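Local coordinates for protein endonuclease V isoform X2 (Ciona intestinalis, PDB 6OZI) that probably cleaves inosine-containing nucleic acid strands in a metal-dependent reaction, as an endonuclease V of the RNase H-like clan, from a family that acts on RNA in eukaryotes, at residues 22-27 with 204-209; 36-41 with 60-65; 52-57 with 70-75. The protein carries 1 engineered substitution. One frame throughout, in Å; residues are numbered along the deposited sequence. Where two conformers were deposited one is given.

How the interactions relate
All three contacts reach the mixed central sheet of an RNase H-like fold. Interactions 2 and 3 share strand 52-61, which lies between strands 37-45 and 67-76; their centres are about 19 Å apart, and they touch where Phe-41 and Gly-40 pack on Ser-55, Cys-56 and Met-57. Their segments alternate in sequence, as expected of two successive hairpins. Along the chain both are nested inside the loop closed by interaction 1, which ties the loop after helix 6-19 to the end of strand 200-206, about 19 Å from interaction 2 and 27 Å from interaction 3, centre to centre. Interactions 1 and 3 lie on opposite sides of the chain's centre. An early loop is thereby fastened to a late strand of the sheet that the two hairpins also build.

Interaction 1: residues 22-27 with 204-209; sequences KIIRSD and AGHKCS
The irregular loop 22-27 runs over the end of strand 200-206 and the turn after it, where Lys-207 N donates to Ile-24 O at 2.7 Å and Ser-209 CA lies 3.3 Å from Arg-25 O. His-206 reaches back to the loop with its ring: CG is anti to the backbone N (chi1 179°), and ND1 accepts the Ile-24 N-H in the plane of the ring at 3.1 Å, in a nearly straight bond (168°). This use of ND1 as acceptor fixes the rotation of the imidazole, and Lys-207 CG lies over the centre of one ring face. Farther on, Asp-27 OD1 takes the Ser-209 N-H at 2.8 Å, nearly along its C-O axis, while OD2 is bonded to Thr-212 OG1. An alanine in place of Asp-27 would probably leave Ser-209 N and Thr-212 OG1 without the carboxylate oxygens they bond to and let the loop end drift from the turn. Arg-25 CG rests on Ala-204 CB (3.9 Å), and its charged end forms a cation-pi contact with Phe-120. Gly-205 and His-206 together face Thr-140 as a classic beta bulge, and three residues past His-206, Ser-209 is the N-cap of helix 210-219, its OG accepting Thr-212 N.

Interaction 2: residues 36-41 with 60-65; sequences KYVGGF and LSYPEM
Strands 37-45 and 52-61 form an antiparallel beta hairpin, and the contact joins the start of the first to the end of the second. Val-38 and Leu-60 are a hydrogen-bonded pair: Val-38 N donates to Leu-60 O and Leu-60 N to Val-38 O, both at 2.9 Å. One step on, Tyr-37 and Ser-61 form a non-hydrogen-bonded pair whose side chains diverge. Beyond it Tyr-62 N reaches Lys-36 O at 2.8 Å from well above the carbonyl plane (53° out of it), which carries the pairing past the regular strands. In one of two deposited conformers, Val-38 CG2 lies 3.5 Å from Tyr-62 CD2, a touch less certain than the backbone bonds. On Tyr-37 the CD1 corner of the ring lies 3.7 Å from Ser-61 CA, with Leu-60 O near the ring plane at its edge. Past Tyr-62 the chain turns through a cis peptide before Pro-63, and Met-65 N closes the turn on Ser-61 O at 2.8 Å. Helix 227-243 packs on Val-38 and Leu-60 through Pro-228 and Glu-227, Tyr-62 leans on Leu-32 and Val-35, and strand 112-116 runs parallel to 37-45 on its other side, bonded to Gly-39 through Val-112 and Leu-114.

Interaction 3: residues 52-57 with 70-75; sequences LAVSCM and MNTTKV. With K (potassium ion), chain E.
Asn-71 holds CG anti to its backbone N (chi1 -178°) and turns the amide by chi2 80°, which together bring OD1 beside a potassium ion; Thr-72 sets CG2 anti to its carbonyl carbon, which puts that methyl against Cys-56. The two residues belong to strand 67-76, an outermost strand of the sheet within this chain, which forms an antiparallel hairpin with strand 52-61. Paired backbone bonds link Ala-53 with Val-75, Ser-55 with Thr-73 and Met-57 with Asn-71. On the face of Val-54, Cys-56, Thr-72 and Lys-74, Val-54 CG1 touches Thr-72 CB at 3.7 Å and Thr-72 CG2 lies 3.8 Å from Cys-56 CB. Leu-52 CD1 meets Lys-74 CE at 3.9 Å, the side chains crossing at about a right angle; on this side Leu-240 and Glu-239 of helix 227-243 pack on Leu-52 and Thr-72. The other face holds Ala-53 CB against Val-75 CG2 at 3.7 Å and Ser-55 OG 3.5 Å from Thr-73 CB. There Glu-97 of helix 86-104 bonds Ser-55 OG and Thr-73 OG1 with OE2 and Asn-71 ND2 with OE1, which probably steadies the Asn-71 amide for the metal. The potassium ion lies 2.8 Å from both Asn-71 OD1 and Thr-72 O, with three waters around it.

Interaction 1: residues 22-27 with 204-209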
loop_
_atom_site.group_PDB
_atom_site.type_symbol
_atom_site.label_atom_id
_atom_site.label_comp_id
_atom_site.label_asym_id
_atom_site.label_seq_id
_atom_site.Cartn_x
_atom_site.Cartn_y
_atom_site.Cartn_z
ATOM N N LYS A 22 13.315 -33.500 -15.665
ATOM C CA LYS A 22 13.391 -32.732 -16.896
ATOM C C LYS A 22 13.914 -31.321 -16.669
ATOM O O LYS A 22 14.233 -30.626 -17.641
ATOM C CB LYS A 22 12.011 -32.660 -17.561
ATOM C CG LYS A 22 11.384 -34.021 -17.840
ATOM C CD LYS A 22 12.296 -34.893 -18.675
ATOM C CE LYS A 22 11.657 -36.247 -18.943
ATOM N NZ LYS A 22 11.221 -36.909 -17.680
ATOM N N ILE A 23 13.999 -30.876 -15.416
ATOM C CA ILE A 23 14.466 -29.524 -15.143
ATOM C C ILE A 23 15.970 -29.468 -15.362
ATOM O O ILE A 23 16.725 -30.271 -14.800
ATOM C CB ILE A 23 14.085 -29.113 -13.715
ATOM C CG1 ILE A 23 12.564 -29.062 -13.589
ATOM C CG2 ILE A 23 14.684 -27.768 -13.365
ATOM C CD1 ILE A 23 12.070 -29.212 -12.174
ATOM N N ILE A 24 16.416 -28.505 -16.162
ATOM C CA ILE A 24 17.825 -28.351 -16.508
ATOM C C ILE A 24 18.369 -27.146 -15.755
ATOM O O ILE A 24 17.845 -26.031 -15.887
ATOM C CB ILE A 24 18.032 -28.210 -18.023
ATOM C CG1 ILE A 24 17.611 -29.500 -18.725
ATOM C CG2 ILE A 24 19.482 -27.893 -18.329
ATOM C CD1 ILE A 24 17.670 -29.430 -20.240
ATOM N N ARG A 25 19.406 -27.374 -14.955
ATOM C CA ARG A 25 20.003 -26.340 -14.116
ATOM C C ARG A 25 21.404 -25.974 -14.586
ATOM O O ARG A 25 22.289 -25.665 -13.786
ATOM C CB ARG A 25 20.014 -26.781 -12.658
ATOM C CG ARG A 25 18.623 -26.844 -12.087
ATOM C CD ARG A 25 18.634 -27.300 -10.664
ATOM N NE ARG A 25 19.194 -28.643 -10.528
ATOM C CZ ARG A 25 20.298 -28.919 -9.844
ATOM N NH1 ARG A 25 20.954 -27.948 -9.226
ATOM N NH2 ARG A 25 20.739 -30.168 -9.763
ATOM N N SER A 26 21.607 -26.005 -15.897
ATOM C CA SER A 26 22.851 -25.592 -16.524
ATOM C C SER A 26 22.534 -24.636 -17.667
ATOM O O SER A 26 21.392 -24.545 -18.129
ATOM C CB SER A 26 23.651 -26.798 -17.039
ATOM O OG SER A 26 23.972 -27.691 -15.985
ATOM N N ASP A 27 23.565 -23.929 -18.129
ATOM C CA ASP A 27 23.374 -22.898 -19.142
ATOM C C ASP A 27 23.293 -23.457 -20.560
ATOM O O ASP A 27 22.647 -22.849 -21.420
ATOM C CB ASP A 27 24.496 -21.864 -19.050
ATOM C CG ASP A 27 24.403 -21.009 -17.791
ATOM O OD1 ASP A 27 23.339 -21.004 -17.136
ATOM O OD2 ASP A 27 25.398 -20.340 -17.456
ATOM N N ALA A 204 17.460 -21.651 -9.485
ATOM C CA ALA A 204 17.403 -21.955 -10.901
ATOM C C ALA A 204 15.995 -22.398 -11.274
ATOM O O ALA A 204 15.357 -23.169 -10.554
ATOM C CB ALA A 204 18.421 -23.043 -11.248
ATOM N N GLY A 205 15.500 -21.886 -12.396
ATOM C CA GLY A 205 14.215 -22.329 -12.893
ATOM C C GLY A 205 14.360 -23.479 -13.868
ATOM O O GLY A 205 14.124 -24.641 -13.528
ATOM N N HIS A 206 14.758 -23.155 -15.092
ATOM C CA HIS A 206 14.920 -24.150 -16.136
ATOM C C HIS A 206 15.797 -23.550 -17.220
ATOM O O HIS A 206 15.607 -22.388 -17.593
ATOM C CB HIS A 206 13.555 -24.568 -16.693
ATOM C CG HIS A 206 13.631 -25.579 -17.790
ATOM N ND1 HIS A 206 14.435 -26.694 -17.720
ATOM C CD2 HIS A 206 12.992 -25.647 -18.981
ATOM C CE1 HIS A 206 14.294 -27.403 -18.825
ATOM N NE2 HIS A 206 13.425 -26.787 -19.608
ATOM N N LYS A 207 16.750 -24.349 -17.720
ATOM C CA LYS A 207 17.674 -23.936 -18.786
ATOM C C LYS A 207 18.610 -22.801 -18.345
ATOM O O LYS A 207 19.012 -21.963 -19.155
ATOM C CB LYS A 207 16.898 -23.537 -20.051
ATOM C CG LYS A 207 16.028 -24.660 -20.609
ATOM C CD LYS A 207 15.276 -24.281 -21.891
ATOM C CE LYS A 207 16.140 -24.115 -23.101
ATOM N NZ LYS A 207 15.271 -23.994 -24.316
ATOM N N CYS A 208 19.015 -22.805 -17.074
ATOM C CA CYS A 208 19.848 -21.738 -16.531
ATOM C C CYS A 208 20.474 -22.204 -15.221
ATOM O O CYS A 208 19.784 -22.768 -14.369
ATOM C CB CYS A 208 19.015 -20.472 -16.310
ATOM S SG CYS A 208 19.955 -19.011 -15.879
ATOM N N SER A 209 21.775 -21.968 -15.061
ATOM C CA SER A 209 22.427 -22.324 -13.807
ATOM C C SER A 209 22.044 -21.321 -12.716
ATOM O O SER A 209 21.659 -20.178 -12.991
ATOM C CB SER A 209 23.949 -22.367 -13.963
ATOM O OG SER A 209 24.488 -21.062 -14.080
HETATM O O HOH W 1 20.163 -23.102 -22.165
#

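Interaction 2: residues 36-41 with 60-65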
loop_
_atom_site.group_PDB
_atom_site.type_symbol
_atom_site.label_atom_id
_atom_site.label_comp_id
_atom_site.label_asym_id
_atom_site.label_seq_id
_atom_site.Cartn_x
_atom_site.Cartn_y
_atom_site.Cartn_z
ATOM N N LYS A 36 18.741 -10.122 -24.217
ATOM C CA LYS A 36 18.301 -8.828 -24.721
ATOM C C LYS A 36 16.983 -8.379 -24.113
ATOM O O LYS A 36 16.728 -7.175 -24.033
ATOM C CB LYS A 36 18.154 -8.866 -26.249
ATOM C CG LYS A 36 19.314 -9.538 -26.971
ATOM C CD LYS A 36 20.642 -8.845 -26.709
ATOM C CE LYS A 36 21.789 -9.607 -27.342
ATOM N NZ LYS A 36 23.102 -9.147 -26.819
ATOM N N TYR A 37 16.135 -9.322 -23.702
ATOM C CA TYR A 37 14.886 -9.021 -23.024
ATOM C C TYR A 37 14.681 -10.016 -21.893
ATOM O O TYR A 37 15.077 -11.181 -21.996
ATOM C CB TYR A 37 13.684 -9.091 -23.971
ATOM C CG TYR A 37 13.758 -8.145 -25.143
ATOM C CD1 TYR A 37 13.439 -6.797 -25.001
ATOM C CD2 TYR A 37 14.151 -8.598 -26.398
ATOM C CE1 TYR A 37 13.508 -5.930 -26.084
ATOM C CE2 TYR A 37 14.222 -7.737 -27.482
ATOM C CZ TYR A 37 13.898 -6.413 -27.318
ATOM O OH TYR A 37 13.963 -5.568 -28.393
ATOM N N VAL A 38 14.058 -9.544 -20.814
ATOM C CA VAL A 38 13.665 -10.376 -19.682
ATOM C C VAL A 38 12.159 -10.259 -19.506
ATOM O O VAL A 38 11.600 -9.158 -19.569
ATOM C CB VAL A 38 14.382 -9.973 -18.377
ATOM C CG1 VAL A 38 13.939 -10.876 -17.234
ATOM C CG2 VAL A 38 15.890 -10.019 -18.549
ATOM N N GLY A 39 11.505 -11.389 -19.280
ATOM C CA GLY A 39 10.073 -11.428 -19.089
ATOM C C GLY A 39 9.680 -11.495 -17.623
ATOM O O GLY A 39 10.455 -11.929 -16.761
ATOM N N GLY A 40 8.466 -11.016 -17.348
ATOM C CA GLY A 40 7.849 -11.204 -16.057
ATOM C C GLY A 40 6.437 -11.726 -16.240
ATOM O O GLY A 40 5.834 -11.599 -17.307
ATOM N N PHE A 41 5.921 -12.337 -15.179
ATOM C CA PHE A 41 4.565 -12.863 -15.197
ATOM C C PHE A 41 4.062 -12.926 -13.767
ATOM O O PHE A 41 4.807 -13.312 -12.865
ATOM C CB PHE A 41 4.494 -14.252 -15.833
ATOM C CG PHE A 41 3.219 -14.985 -15.533
ATOM C CD1 PHE A 41 2.092 -14.788 -16.310
ATOM C CD2 PHE A 41 3.144 -15.869 -14.466
ATOM C CE1 PHE A 41 0.915 -15.464 -16.035
ATOM C CE2 PHE A 41 1.966 -16.547 -14.184
ATOM C CZ PHE A 41 0.854 -16.346 -14.971
ATOM N N LEU A 60 10.710 -6.563 -20.511
ATOM C CA LEU A 60 11.589 -5.420 -20.316
ATOM C C LEU A 60 12.892 -5.657 -21.062
ATOM O O LEU A 60 13.380 -6.787 -21.141
ATOM C CB LEU A 60 11.901 -5.186 -18.830
ATOM C CG LEU A 60 10.829 -4.560 -17.935
ATOM C CD1 LEU A 60 9.634 -5.483 -17.744
ATOM C CD2 LEU A 60 11.426 -4.180 -16.591
ATOM N N SER A 61 13.461 -4.585 -21.606
ATOM C CA SER A 61 14.750 -4.710 -22.264
ATOM C C SER A 61 15.840 -4.994 -21.239
ATOM O O SER A 61 15.716 -4.660 -20.059
ATOM C CB SER A 61 15.086 -3.445 -23.053
ATOM O OG SER A 61 15.083 -2.305 -22.213
ATOM N N TYR A 62 16.907 -5.633 -21.703
ATOM C CA TYR A 62 18.060 -5.926 -20.862
ATOM C C TYR A 62 19.304 -5.376 -21.540
ATOM O O TYR A 62 19.526 -5.642 -22.721
ATOM C CB TYR A 62 18.208 -7.432 -20.626
ATOM C CG TYR A 62 19.210 -7.775 -19.543
ATOM C CD1 TYR A 62 20.576 -7.768 -19.798
ATOM C CD2 TYR A 62 18.784 -8.108 -18.265
ATOM C CE1 TYR A 62 21.495 -8.067 -18.796
ATOM C CE2 TYR A 62 19.686 -8.412 -17.261
ATOM C CZ TYR A 62 21.042 -8.394 -17.533
ATOM O OH TYR A 62 21.934 -8.703 -16.535
ATOM N N PRO A 63 20.147 -4.645 -20.792
ATOM C CA PRO A 63 20.040 -4.377 -19.351
ATOM C C PRO A 63 19.329 -3.081 -18.957
ATOM O O PRO A 63 19.361 -2.725 -17.781
ATOM C CB PRO A 63 21.504 -4.305 -18.924
ATOM C CG PRO A 63 22.177 -3.687 -20.119
ATOM C CD PRO A 63 21.424 -4.160 -21.342
ATOM N N GLU A 64 18.701 -2.391 -19.910
ATOM C CA GLU A 64 18.136 -1.075 -19.617
ATOM C C GLU A 64 16.922 -1.136 -18.690
ATOM O O GLU A 64 16.597 -0.122 -18.064
ATOM C CB GLU A 64 17.754 -0.366 -20.915
ATOM C CG GLU A 64 18.932 0.048 -21.778
ATOM C CD GLU A 64 19.476 -1.092 -22.631
ATOM O OE1 GLU A 64 18.901 -2.203 -22.594
ATOM O OE2 GLU A 64 20.481 -0.873 -23.342
ATOM N N MET A 65 16.257 -2.291 -18.587
ATOM C CA MET A 65 15.087 -2.472 -17.714
ATOM C C MET A 65 13.937 -1.548 -18.103
ATOM O O MET A 65 13.211 -1.044 -17.249
ATOM C CB MET A 65 15.432 -2.295 -16.233
ATOM C CG MET A 65 16.190 -3.453 -15.620
ATOM S SD MET A 65 15.299 -5.015 -15.779
ATOM C CE MET A 65 16.316 -5.792 -17.031
#

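Interaction 3: residues 52-57 with 70-75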
loop_
_atom_site.group_PDB
_atom_site.type_symbol
_atom_site.label_atom_id
_atom_site.label_comp_id
_atom_site.label_asym_id
_atom_site.label_seq_id
_atom_site.Cartn_x
_atom_site.Cartn_y
_atom_site.Cartn_z
ATOM N N LEU A 52 -12.586 -14.385 -9.651
ATOM C CA LEU A 52 -12.042 -13.304 -10.460
ATOM C C LEU A 52 -10.539 -13.154 -10.236
ATOM O O LEU A 52 -10.086 -12.974 -9.101
ATOM C CB LEU A 52 -12.783 -12.011 -10.130
ATOM C CG LEU A 52 -12.145 -10.708 -10.580
ATOM C CD1 LEU A 52 -12.138 -10.673 -12.099
ATOM C CD2 LEU A 52 -12.915 -9.529 -10.019
ATOM N N ALA A 53 -9.764 -13.223 -11.318
ATOM C CA ALA A 53 -8.328 -13.000 -11.225
ATOM C C ALA A 53 -7.859 -12.312 -12.497
ATOM O O ALA A 53 -8.590 -12.214 -13.484
ATOM C CB ALA A 53 -7.572 -14.312 -10.999
ATOM N N VAL A 54 -6.621 -11.822 -12.465
ATOM C CA VAL A 54 -6.004 -11.161 -13.611
ATOM C C VAL A 54 -4.555 -11.625 -13.704
ATOM O O VAL A 54 -3.801 -11.501 -12.735
ATOM C CB VAL A 54 -6.058 -9.627 -13.495
ATOM C CG1 VAL A 54 -5.241 -8.984 -14.598
ATOM C CG2 VAL A 54 -7.498 -9.126 -13.519
ATOM N N SER A 55 -4.170 -12.174 -14.849
ATOM C CA SER A 55 -2.774 -12.477 -15.115
ATOM C C SER A 55 -2.126 -11.307 -15.846
ATOM O O SER A 55 -2.801 -10.467 -16.440
ATOM C CB SER A 55 -2.637 -13.761 -15.934
ATOM O OG SER A 55 -3.139 -13.598 -17.248
ATOM N N CYS A 56 -0.799 -11.242 -15.772
ATOM C CA CYS A 56 -0.050 -10.213 -16.480
ATOM C C CYS A 56 1.293 -10.773 -16.918
ATOM O O CYS A 56 1.972 -11.465 -16.150
ATOM C CB CYS A 56 0.180 -8.964 -15.615
ATOM S SG CYS A 56 1.225 -7.688 -16.398
ATOM N N MET A 57 1.672 -10.464 -18.153
ATOM C CA MET A 57 2.998 -10.789 -18.655
ATOM C C MET A 57 3.620 -9.505 -19.179
ATOM O O MET A 57 2.947 -8.716 -19.852
ATOM C CB MET A 57 2.942 -11.866 -19.749
ATOM C CG MET A 57 4.289 -12.179 -20.392
ATOM S SD MET A 57 4.312 -13.738 -21.323
ATOM C CE MET A 57 4.246 -14.969 -20.014
ATOM N N MET A 70 3.512 -5.302 -22.343
ATOM C CA MET A 70 2.672 -5.591 -21.190
ATOM C C MET A 70 1.318 -6.080 -21.679
ATOM O O MET A 70 0.790 -5.572 -22.672
ATOM C CB MET A 70 2.499 -4.361 -20.288
ATOM C CG MET A 70 1.745 -4.637 -18.985
ATOM S SD MET A 70 -0.053 -4.493 -19.139
ATOM C CE MET A 70 -0.256 -2.719 -18.960
ATOM N N ASN A 71 0.769 -7.075 -20.985
ATOM C CA ASN A 71 -0.599 -7.501 -21.240
ATOM C C ASN A 71 -1.180 -8.089 -19.961
ATOM O O ASN A 71 -0.477 -8.774 -19.212
ATOM C CB ASN A 71 -0.680 -8.519 -22.388
ATOM C CG ASN A 71 -2.112 -8.931 -22.700
ATOM O OD1 ASN A 71 -2.847 -8.211 -23.381
ATOM N ND2 ASN A 71 -2.512 -10.095 -22.206
ATOM N N THR A 72 -2.461 -7.811 -19.714
ATOM C CA THR A 72 -3.196 -8.402 -18.604
ATOM C C THR A 72 -4.408 -9.140 -19.155
ATOM O O THR A 72 -4.955 -8.764 -20.189
ATOM C CB THR A 72 -3.669 -7.353 -17.582
ATOM O OG1 THR A 72 -4.572 -6.438 -18.215
ATOM C CG2 THR A 72 -2.489 -6.577 -17.016
ATOM N N THR A 73 -4.829 -10.192 -18.455
ATOM C CA THR A 73 -5.939 -11.020 -18.907
ATOM C C THR A 73 -6.823 -11.371 -17.724
ATOM O O THR A 73 -6.332 -11.874 -16.711
ATOM C CB THR A 73 -5.438 -12.312 -19.563
ATOM O OG1 THR A 73 -4.427 -12.002 -20.527
ATOM C CG2 THR A 73 -6.581 -13.034 -20.255
ATOM N N LYS A 74 -8.118 -11.100 -17.844
ATOM C CA LYS A 74 -9.063 -11.593 -16.852
ATOM C C LYS A 74 -9.157 -13.110 -16.967
ATOM O O LYS A 74 -9.458 -13.642 -18.040
ATOM C CB LYS A 74 -10.427 -10.942 -17.049
ATOM C CG LYS A 74 -11.482 -11.381 -16.047
ATOM C CD LYS A 74 -12.839 -10.781 -16.399
ATOM C CE LYS A 74 -13.950 -11.344 -15.522
ATOM N NZ LYS A 74 -14.026 -12.827 -15.638
ATOM N N VAL A 75 -8.889 -13.803 -15.863
ATOM C CA VAL A 75 -8.791 -15.254 -15.840
ATOM C C VAL A 75 -9.557 -15.782 -14.640
ATOM O O VAL A 75 -9.795 -15.068 -13.657
ATOM C CB VAL A 75 -7.334 -15.757 -15.792
ATOM C CG1 VAL A 75 -6.552 -15.249 -16.992
ATOM C CG2 VAL A 75 -6.680 -15.340 -14.492
HETATM K K K E . -5.511 -7.580 -22.632
HETATM O O HOH W 2 -5.614 -10.689 -22.744
HETATM O O HOH W 3 -6.627 -5.961 -20.770
HETATM O O HOH W 4 -3.641 -5.224 -21.573
#